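Side-chain contacts in attaching and effacing protein, pathogenesis factor (Escherichia coli, PDB 4E9L), which acts as an intimin/invasin-family adhesin of pathogenic Escherichia coli, this chain being a piece built of immunoglobulin-like invasin domains: residues A[96-101]-A[107-112]; A[131-136]-A[156-161]; A[199-204]-A[269-274]; A[214-219]-A[229-234]. All coordinates share one frame; numbering follows the deposited sequence. Where two conformers were deposited one is given.

Four contacts sample two consecutive immunoglobulin-like domains of this adhesin fragment. Interactions 1 and 2 share one domain, with centres 9 Å apart, and come in series along the chain; strands 108-114 and 153-159, one from each, are neighbours in a sheet. Interactions 3 and 4 belong to the next domain, their centres 10 Å apart, and share both its sheets, interaction 4 being nested inside the loop that interaction 3 closes. Between the pairs the centres lie 31 to 40 Å apart and no atoms touch. Interaction 1 shows pairing within a sheet, whereas the other three show packing of side chains between sheets, consistent with each of the two domains having its own core within an elongated fragment.

Interaction 1. Residues A[96-101]-A[107-112]; sequences ITLNPD and GTVTAI
Thr97 and Asn99 pair with Ile112 and Thr110 in an antiparallel hairpin whose strand axes run at 159° and approach to 4.6 Å. Each pair exchanges two backbone bonds; Ile112 N to Thr97 O and Thr110 N to Asn99 O both measure 2.8 Å. Leu98 and Ala111 form the non-hydrogen-bonded pair between them, and Leu98 CA makes a CA-H...O contact of 3.3 Å with Thr110 O. On the face carrying Leu98 and Ala111, the leucine branch CD2 meets Ala111 CB at 3.9 Å, while its CB lies against Val109 CG2. That valine methyl, set anti to the backbone N by a chi1 of 61° measured to CG1, reaches the end of strand 95-99 and rests 3.5 Å from Asn99 O and 3.6 Å from Pro100 O, beside the cis peptide before the proline. The other face is more open: Ile112 bends CD1 back over the neighbouring strand to touch Asn99 CB at 3.9 Å. Thr110 OG1 is hydrogen-bonded to Gln157 OE1. Strand 153-159 continues the sheet beyond 108-114, leaving 95-99 at its edge, and strands 165-173 and 183-187 cover the Ile96 and Leu98 side chains.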
# COMPACT_ATOMS: atom_id res chain seq x y z
N ILE A 96 -2.95 -22.41 -35.94
CA ILE A 96 -4.12 -21.70 -35.42
C ILE A 96 -3.71 -20.30 -34.95
O ILE A 96 -2.68 -20.14 -34.27
CB ILE A 96 -4.91 -22.52 -34.35
CG1 ILE A 96 -6.15 -21.71 -33.85
CG2 ILE A 96 -3.98 -22.99 -33.19
CD1 ILE A 96 -7.22 -22.46 -33.17
N THR A 97 -4.56 -19.32 -35.26
CA THR A 97 -4.41 -17.92 -34.85
C THR A 97 -5.67 -17.46 -34.13
O THR A 97 -6.78 -17.84 -34.50
CB THR A 97 -4.11 -17.07 -36.13
OG1 THR A 97 -2.78 -17.39 -36.57
CG2 THR A 97 -4.18 -15.56 -35.90
N LEU A 98 -5.49 -16.60 -33.11
CA LEU A 98 -6.58 -15.92 -32.40
C LEU A 98 -6.49 -14.44 -32.72
O LEU A 98 -5.42 -13.86 -32.62
CB LEU A 98 -6.53 -16.12 -30.88
CG LEU A 98 -6.83 -17.53 -30.40
CD1 LEU A 98 -6.35 -17.70 -28.95
CD2 LEU A 98 -8.34 -17.85 -30.53
N ASN A 99 -7.62 -13.84 -33.10
CA ASN A 99 -7.67 -12.42 -33.44
C ASN A 99 -8.80 -11.66 -32.76
O ASN A 99 -9.95 -12.08 -32.88
CB ASN A 99 -7.74 -12.25 -34.96
CG ASN A 99 -7.41 -10.86 -35.41
OD1 ASN A 99 -6.41 -10.28 -35.00
ND2 ASN A 99 -8.30 -10.26 -36.19
N PRO A 100 -8.52 -10.51 -32.08
CA PRO A 100 -7.19 -9.90 -31.87
C PRO A 100 -6.50 -10.48 -30.64
O PRO A 100 -7.14 -11.19 -29.84
CB PRO A 100 -7.54 -8.42 -31.59
CG PRO A 100 -8.85 -8.54 -30.79
CD PRO A 100 -9.59 -9.72 -31.42
N ASP A 101 -5.26 -10.08 -30.41
CA ASP A 101 -4.59 -10.38 -29.16
C ASP A 101 -5.14 -9.31 -28.19
O ASP A 101 -5.69 -8.29 -28.63
CB ASP A 101 -3.07 -10.34 -29.32
CG ASP A 101 -2.29 -10.61 -28.03
OD1 ASP A 101 -2.88 -11.22 -27.09
OD2 ASP A 101 -1.12 -10.18 -27.94
N GLY A 107 -15.98 -9.99 -24.01
CA GLY A 107 -16.00 -9.69 -25.43
C GLY A 107 -15.97 -10.94 -26.29
O GLY A 107 -16.46 -12.02 -25.91
N THR A 108 -15.36 -10.81 -27.45
CA THR A 108 -15.24 -11.93 -28.38
C THR A 108 -13.85 -11.98 -28.99
O THR A 108 -13.16 -10.97 -29.06
CB THR A 108 -16.39 -11.89 -29.42
OG1 THR A 108 -16.33 -13.08 -30.22
CG2 THR A 108 -16.32 -10.68 -30.34
N VAL A 109 -13.44 -13.17 -29.46
CA VAL A 109 -12.16 -13.38 -30.13
C VAL A 109 -12.39 -14.39 -31.27
O VAL A 109 -13.22 -15.30 -31.13
CB VAL A 109 -11.01 -13.75 -29.13
CG1 VAL A 109 -11.30 -15.05 -28.37
CG2 VAL A 109 -9.64 -13.80 -29.82
N THR A 110 -11.73 -14.18 -32.42
CA THR A 110 -11.95 -15.09 -33.54
C THR A 110 -10.82 -16.10 -33.60
O THR A 110 -9.67 -15.71 -33.46
CB THR A 110 -12.09 -14.31 -34.86
OG1 THR A 110 -13.13 -13.34 -34.72
CG2 THR A 110 -12.39 -15.23 -36.06
N ALA A 111 -11.14 -17.38 -33.82
CA ALA A 111 -10.13 -18.44 -33.99
C ALA A 111 -10.08 -18.74 -35.47
O ALA A 111 -11.11 -18.98 -36.09
CB ALA A 111 -10.53 -19.69 -33.21
N ILE A 112 -8.87 -18.74 -36.05
CA ILE A 112 -8.64 -19.02 -37.45
C ILE A 112 -7.65 -20.19 -37.54
O ILE A 112 -6.47 -20.04 -37.23
CB ILE A 112 -8.15 -17.81 -38.30
CG1 ILE A 112 -8.97 -16.51 -38.02
CG2 ILE A 112 -8.18 -18.18 -39.80
CD1 ILE A 112 -8.22 -15.50 -37.10

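Interaction 2. Residues A[131-136]-A[156-161]; sequences PSLSGA and AQISLG
The core between the two sheets of a beta sandwich is where Pro131 and Leu133 meet Ala156 and Ile158. Strand 132-134 belongs to one sheet and strand 153-159 to the other, and no hydrogen bond passes between the two segments; even the nearest pair of CA atoms, those of Pro131 and Ala156, stands 7.9 Å apart. Two apolar touches bridge the gap. Leu133 sends its CD2 branch to the end of Ile158, meeting CD1 at 3.9 Å. The two side chains run antiparallel and meet flank to flank near their ends, and the contact is made by terminal methyls. In Ile158 a chi1 of -62° sets CG1 opposite the carbonyl carbon and points it toward Leu133; CD1 then runs across the line of approach and presents its flank to Leu133 CD2. Two residues away, the ring of Pro131 offers its CG to Ala156 CB at 4.1 Å, a looser touch in which the alanine methyl meets the CG corner of the ring. The two residues of each segment that take part are two positions apart, as expected where every second residue of an extended chain faces the interior. Val169, on strand 165-173, touches both Leu133 and Ile158, and Trp146, on strand 142-148, touches both Pro131 and Ala156, so each pair has a further residue packed on it. Such hydrophobic packing of facing sheets is characteristic of the immunoglobulin-like sandwich, here in an invasin domain of the kind repeated along this adhesin.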
# COMPACT_ATOMS: atom_id res chain seq x y z
N PRO A 131 -13.74 -26.45 -30.68
CA PRO A 131 -12.41 -25.93 -30.28
C PRO A 131 -12.08 -26.26 -28.83
O PRO A 131 -12.97 -26.25 -27.97
CB PRO A 131 -12.57 -24.41 -30.46
CG PRO A 131 -13.65 -24.27 -31.51
CD PRO A 131 -14.62 -25.36 -31.15
N SER A 132 -10.83 -26.63 -28.56
CA SER A 132 -10.39 -26.96 -27.22
C SER A 132 -9.85 -25.68 -26.53
O SER A 132 -8.88 -25.07 -27.01
CB SER A 132 -9.36 -28.08 -27.26
OG SER A 132 -8.70 -28.24 -26.02
N LEU A 133 -10.53 -25.24 -25.44
CA LEU A 133 -10.17 -24.02 -24.71
C LEU A 133 -9.55 -24.35 -23.37
O LEU A 133 -10.10 -25.16 -22.61
CB LEU A 133 -11.39 -23.09 -24.47
CG LEU A 133 -12.41 -22.80 -25.58
CD1 LEU A 133 -13.47 -21.82 -25.08
CD2 LEU A 133 -11.76 -22.23 -26.82
N SER A 134 -8.42 -23.73 -23.08
CA SER A 134 -7.72 -23.88 -21.81
C SER A 134 -7.13 -22.56 -21.36
O SER A 134 -7.22 -21.55 -22.08
CB SER A 134 -6.69 -25.01 -21.84
OG SER A 134 -5.65 -24.77 -22.77
N GLY A 135 -6.61 -22.57 -20.13
CA GLY A 135 -6.07 -21.40 -19.45
C GLY A 135 -7.16 -20.78 -18.59
O GLY A 135 -8.35 -21.11 -18.77
N ALA A 136 -6.78 -19.86 -17.70
CA ALA A 136 -7.71 -19.18 -16.78
C ALA A 136 -8.95 -18.58 -17.47
O ALA A 136 -10.05 -18.74 -16.97
CB ALA A 136 -6.97 -18.10 -15.98
N ALA A 156 -13.92 -19.91 -36.10
CA ALA A 156 -14.88 -20.06 -35.00
C ALA A 156 -14.86 -18.80 -34.15
O ALA A 156 -13.81 -18.18 -34.02
CB ALA A 156 -14.57 -21.28 -34.15
N GLN A 157 -16.01 -18.43 -33.60
CA GLN A 157 -16.09 -17.24 -32.75
C GLN A 157 -16.14 -17.68 -31.31
O GLN A 157 -16.94 -18.56 -30.96
CB GLN A 157 -17.34 -16.39 -33.10
CG GLN A 157 -17.36 -15.85 -34.54
CD GLN A 157 -16.19 -14.95 -34.91
OE1 GLN A 157 -15.59 -14.27 -34.07
NE2 GLN A 157 -15.88 -14.90 -36.20
N ILE A 158 -15.27 -17.11 -30.47
CA ILE A 158 -15.27 -17.42 -29.04
C ILE A 158 -15.94 -16.27 -28.25
O ILE A 158 -15.51 -15.13 -28.37
CB ILE A 158 -13.86 -17.79 -28.47
CG1 ILE A 158 -13.29 -19.06 -29.16
CG2 ILE A 158 -13.91 -18.01 -26.94
CD1 ILE A 158 -11.73 -19.14 -29.15
N SER A 159 -16.99 -16.57 -27.48
CA SER A 159 -17.63 -15.57 -26.60
C SER A 159 -16.92 -15.76 -25.28
O SER A 159 -16.96 -16.85 -24.70
CB SER A 159 -19.13 -15.86 -26.42
OG SER A 159 -19.79 -15.84 -27.67
N LEU A 160 -16.19 -14.73 -24.83
CA LEU A 160 -15.38 -14.80 -23.62
C LEU A 160 -16.18 -14.63 -22.37
O LEU A 160 -17.09 -13.82 -22.33
CB LEU A 160 -14.24 -13.77 -23.65
CG LEU A 160 -13.25 -13.93 -24.80
CD1 LEU A 160 -12.49 -12.65 -25.03
CD2 LEU A 160 -12.30 -15.12 -24.56
N GLY A 161 -15.79 -15.36 -21.34
CA GLY A 161 -16.38 -15.22 -20.02
C GLY A 161 -15.82 -13.96 -19.37
O GLY A 161 -15.17 -13.13 -20.02

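Interaction 3. Residues A[199-204]-A[269-274]; sequences VSVAED and LRVMPL
Val199 packs on the ring of Pro273, and Val201 meets Val271 at the next inward-facing position, a contact made by apolar side chains, without a hydrogen bond. The valine and proline cross obliquely, with Val199 CG2 nearest to Pro273 CG at 3.6 Å. CB of Val199 lies 3.8 Å from Pro273 CD, so the stem of the valine as well as its methyls bears on the ring. The rotamer distributes these touches: chi1 of 62° turns CG2 opposite the backbone N and tucks CG1 between N and the carbonyl carbon, where it comes 3.9 Å from Pro273 CD and 4.0 Å from Val271 O. Val201 adopts a different rotamer, chi1 -71°, which places CG1 opposite the carbonyl carbon. From there it touches Val271 CG1 at 3.9 Å, a methyl that sits between its own backbone N and carbonyl carbon. The stems point in contrary senses, so the methyls pass beside one another. Strand 199-201 and strand 269-274 run at 139° and their axes approach to 8.1 Å, too far for backbone hydrogen bonds, so only side chains span the gap. Strand 211-217 borders the first segment, its Val214 touching both Val199 and Val201, while strands 231-236 and 278-290 flank the second within the opposing sheet.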
# COMPACT_ATOMS: atom_id res chain seq x y z
N VAL A 199 -8.05 1.11 -1.75
CA VAL A 199 -6.82 1.74 -1.25
C VAL A 199 -6.75 1.57 0.28
O VAL A 199 -7.76 1.71 0.96
CB VAL A 199 -6.60 3.20 -1.74
CG1 VAL A 199 -7.71 4.14 -1.26
CG2 VAL A 199 -5.23 3.74 -1.27
N SER A 200 -5.54 1.32 0.81
CA SER A 200 -5.29 1.08 2.22
C SER A 200 -3.97 1.72 2.62
O SER A 200 -3.08 1.84 1.79
CB SER A 200 -5.22 -0.44 2.43
OG SER A 200 -4.79 -0.81 3.73
N VAL A 201 -3.83 2.15 3.88
CA VAL A 201 -2.56 2.69 4.39
C VAL A 201 -2.08 1.74 5.49
O VAL A 201 -2.91 1.17 6.20
CB VAL A 201 -2.59 4.18 4.85
CG1 VAL A 201 -2.72 5.13 3.66
CG2 VAL A 201 -3.67 4.44 5.91
N ALA A 202 -0.77 1.52 5.58
CA ALA A 202 -0.17 0.60 6.54
C ALA A 202 -0.38 1.05 8.00
O ALA A 202 -0.53 0.20 8.88
CB ALA A 202 1.31 0.44 6.25
N GLU A 203 -0.40 2.37 8.24
CA GLU A 203 -0.58 2.99 9.56
C GLU A 203 -1.61 4.10 9.44
O GLU A 203 -1.48 4.96 8.56
CB GLU A 203 0.74 3.60 10.06
CG GLU A 203 1.87 2.60 10.22
CD GLU A 203 3.24 3.18 9.91
OE1 GLU A 203 3.68 3.09 8.74
OE2 GLU A 203 3.87 3.72 10.85
N ASP A 204 -2.60 4.13 10.35
CA ASP A 204 -3.58 5.23 10.28
C ASP A 204 -3.26 6.44 11.19
O ASP A 204 -4.00 7.42 11.23
CB ASP A 204 -5.02 4.74 10.35
CG ASP A 204 -5.39 3.98 11.60
OD1 ASP A 204 -4.68 4.13 12.62
OD2 ASP A 204 -6.38 3.23 11.56
N LEU A 269 -5.63 13.62 6.90
CA LEU A 269 -5.08 13.46 5.56
C LEU A 269 -5.81 12.31 4.85
O LEU A 269 -6.00 11.24 5.44
CB LEU A 269 -3.57 13.15 5.70
CG LEU A 269 -2.75 12.94 4.43
CD1 LEU A 269 -2.92 14.09 3.49
CD2 LEU A 269 -1.27 12.80 4.76
N ARG A 270 -6.19 12.52 3.60
CA ARG A 270 -6.85 11.51 2.77
C ARG A 270 -6.05 11.32 1.50
O ARG A 270 -5.58 12.31 0.93
CB ARG A 270 -8.31 11.90 2.43
CG ARG A 270 -9.24 11.85 3.64
CD ARG A 270 -10.64 12.37 3.34
NE ARG A 270 -10.67 13.78 2.94
CZ ARG A 270 -10.62 14.81 3.78
NH1 ARG A 270 -10.51 14.61 5.09
NH2 ARG A 270 -10.66 16.05 3.31
N VAL A 271 -5.87 10.06 1.07
CA VAL A 271 -5.13 9.72 -0.12
C VAL A 271 -6.02 8.97 -1.09
O VAL A 271 -6.58 7.92 -0.76
CB VAL A 271 -3.76 8.99 0.14
CG1 VAL A 271 -3.92 7.77 1.03
CG2 VAL A 271 -3.04 8.63 -1.17
N MET A 272 -6.13 9.51 -2.30
CA MET A 272 -6.88 8.89 -3.37
C MET A 272 -5.92 8.59 -4.54
O MET A 272 -5.46 9.53 -5.18
CB MET A 272 -8.05 9.80 -3.81
CG MET A 272 -8.85 9.26 -5.02
SD MET A 272 -9.47 7.57 -4.77
CE MET A 272 -10.93 7.95 -3.73
N PRO A 273 -5.59 7.30 -4.82
CA PRO A 273 -4.78 7.02 -6.02
C PRO A 273 -5.63 7.39 -7.23
O PRO A 273 -6.87 7.34 -7.18
CB PRO A 273 -4.59 5.49 -5.99
CG PRO A 273 -5.04 5.06 -4.65
CD PRO A 273 -6.06 6.06 -4.19
N LEU A 274 -4.94 7.86 -8.27
CA LEU A 274 -5.59 8.32 -9.49
C LEU A 274 -5.14 7.53 -10.70
O LEU A 274 -3.94 7.26 -10.86
CB LEU A 274 -5.30 9.81 -9.74
CG LEU A 274 -5.69 10.85 -8.69
CD1 LEU A 274 -5.06 12.19 -9.00
CD2 LEU A 274 -7.20 11.02 -8.59

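Interaction 4. Residues A[214-219]-A[229-234]; sequences VTLVAK and LSLSAS
Leu216 and Ala218 face Leu231 and Leu229, giving two separate apolar touches and no hydrogen bond. Leu216 makes the first touch: its CD2 sits in front of the fork of Leu231, nearly equidistant from both methyls, 3.7 Å from Leu231 CD1 and 3.8 Å from Leu231 CD2, so one methyl meets a forked end while the two side chains cross at a slant. The reach follows from the rotamer, which swings Leu216 CG opposite the backbone N (chi1 171°). At the second touch the division of labour is reversed. Ala218 has little to extend, and Leu229 supplies the length, bringing CD1 to Ala218 CB at 3.7 Å. The CA atoms of this pair are accordingly nearer, 8.7 Å apart, against 9.9 Å for Leu216 and Leu231. Further residues pack on these side chains. Trp248 touches both Leu216 and Leu231, Tyr256 also packs on Leu231, and Pro273 lies against Leu216. Leu229 rests on Phe275, and its backbone N is hydrogen-bonded to Tyr256 OH, which ties the approach to strand 231-236 to the facing sheet. Ala218 is held through backbone bonding with Ile226. In the sandwich, strand 211-217 runs between 198-201 and 255-261 in one sheet, whereas 231-236 forms an edge of the other, next to strand 267-275.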
# COMPACT_ATOMS: atom_id res chain seq x y z
N VAL A 214 1.24 3.06 1.13
CA VAL A 214 -0.12 3.10 0.57
C VAL A 214 -0.19 1.90 -0.37
O VAL A 214 0.72 1.74 -1.18
CB VAL A 214 -0.38 4.41 -0.20
CG1 VAL A 214 -1.81 4.44 -0.75
CG2 VAL A 214 -0.13 5.61 0.68
N THR A 215 -1.24 1.08 -0.27
CA THR A 215 -1.43 -0.06 -1.19
C THR A 215 -2.75 0.16 -1.98
O THR A 215 -3.79 0.45 -1.37
CB THR A 215 -1.47 -1.41 -0.42
OG1 THR A 215 -0.26 -1.60 0.32
CG2 THR A 215 -1.62 -2.61 -1.35
N LEU A 216 -2.68 0.01 -3.31
CA LEU A 216 -3.86 0.04 -4.17
C LEU A 216 -4.06 -1.38 -4.73
O LEU A 216 -3.10 -1.97 -5.23
CB LEU A 216 -3.70 1.03 -5.35
CG LEU A 216 -4.82 0.95 -6.43
CD1 LEU A 216 -6.17 1.54 -5.91
CD2 LEU A 216 -4.40 1.69 -7.70
N VAL A 217 -5.27 -1.92 -4.66
CA VAL A 217 -5.57 -3.19 -5.32
C VAL A 217 -6.58 -2.75 -6.41
O VAL A 217 -7.67 -2.27 -6.10
CB VAL A 217 -6.05 -4.33 -4.38
CG1 VAL A 217 -6.44 -5.56 -5.19
CG2 VAL A 217 -4.94 -4.72 -3.40
N ALA A 218 -6.14 -2.77 -7.65
CA ALA A 218 -6.95 -2.26 -8.76
C ALA A 218 -7.67 -3.41 -9.43
O ALA A 218 -7.04 -4.42 -9.77
CB ALA A 218 -6.07 -1.54 -9.77
N LYS A 219 -8.97 -3.24 -9.62
CA LYS A 219 -9.79 -4.29 -10.24
C LYS A 219 -10.83 -3.73 -11.19
O LYS A 219 -11.27 -2.58 -11.02
CB LYS A 219 -10.54 -5.06 -9.13
CG LYS A 219 -9.68 -5.98 -8.28
CD LYS A 219 -10.51 -6.45 -7.09
CE LYS A 219 -10.06 -7.78 -6.52
NZ LYS A 219 -8.64 -7.80 -6.12
N LEU A 229 -0.83 -0.52 -14.81
CA LEU A 229 -1.39 0.83 -14.70
C LEU A 229 -0.34 1.90 -14.41
O LEU A 229 0.61 1.63 -13.68
CB LEU A 229 -2.48 0.89 -13.62
CG LEU A 229 -3.77 0.13 -13.92
CD1 LEU A 229 -4.69 0.16 -12.74
CD2 LEU A 229 -4.51 0.69 -15.12
N SER A 230 -0.55 3.11 -14.95
CA SER A 230 0.28 4.29 -14.66
C SER A 230 -0.57 5.13 -13.72
O SER A 230 -1.70 5.50 -14.06
CB SER A 230 0.63 5.05 -15.93
OG SER A 230 1.67 4.34 -16.58
N LEU A 231 -0.08 5.33 -12.50
CA LEU A 231 -0.84 6.00 -11.45
C LEU A 231 -0.21 7.26 -10.92
O LEU A 231 1.00 7.48 -11.04
CB LEU A 231 -1.00 5.03 -10.24
CG LEU A 231 -1.58 3.63 -10.48
CD1 LEU A 231 -1.26 2.73 -9.32
CD2 LEU A 231 -3.12 3.67 -10.70
N SER A 232 -1.06 8.05 -10.27
CA SER A 232 -0.69 9.25 -9.52
C SER A 232 -1.54 9.25 -8.25
O SER A 232 -2.15 8.23 -7.91
CB SER A 232 -0.92 10.51 -10.35
OG SER A 232 -0.37 11.61 -9.64
N ALA A 233 -1.60 10.38 -7.53
CA ALA A 233 -2.40 10.45 -6.32
C ALA A 233 -2.84 11.85 -6.03
O ALA A 233 -2.17 12.82 -6.40
CB ALA A 233 -1.63 9.88 -5.12
N SER A 234 -3.94 11.94 -5.31
CA SER A 234 -4.50 13.19 -4.83
C SER A 234 -4.47 13.12 -3.29
O SER A 234 -4.89 12.10 -2.71
CB SER A 234 -5.94 13.34 -5.32
OG SER A 234 -6.52 14.51 -4.78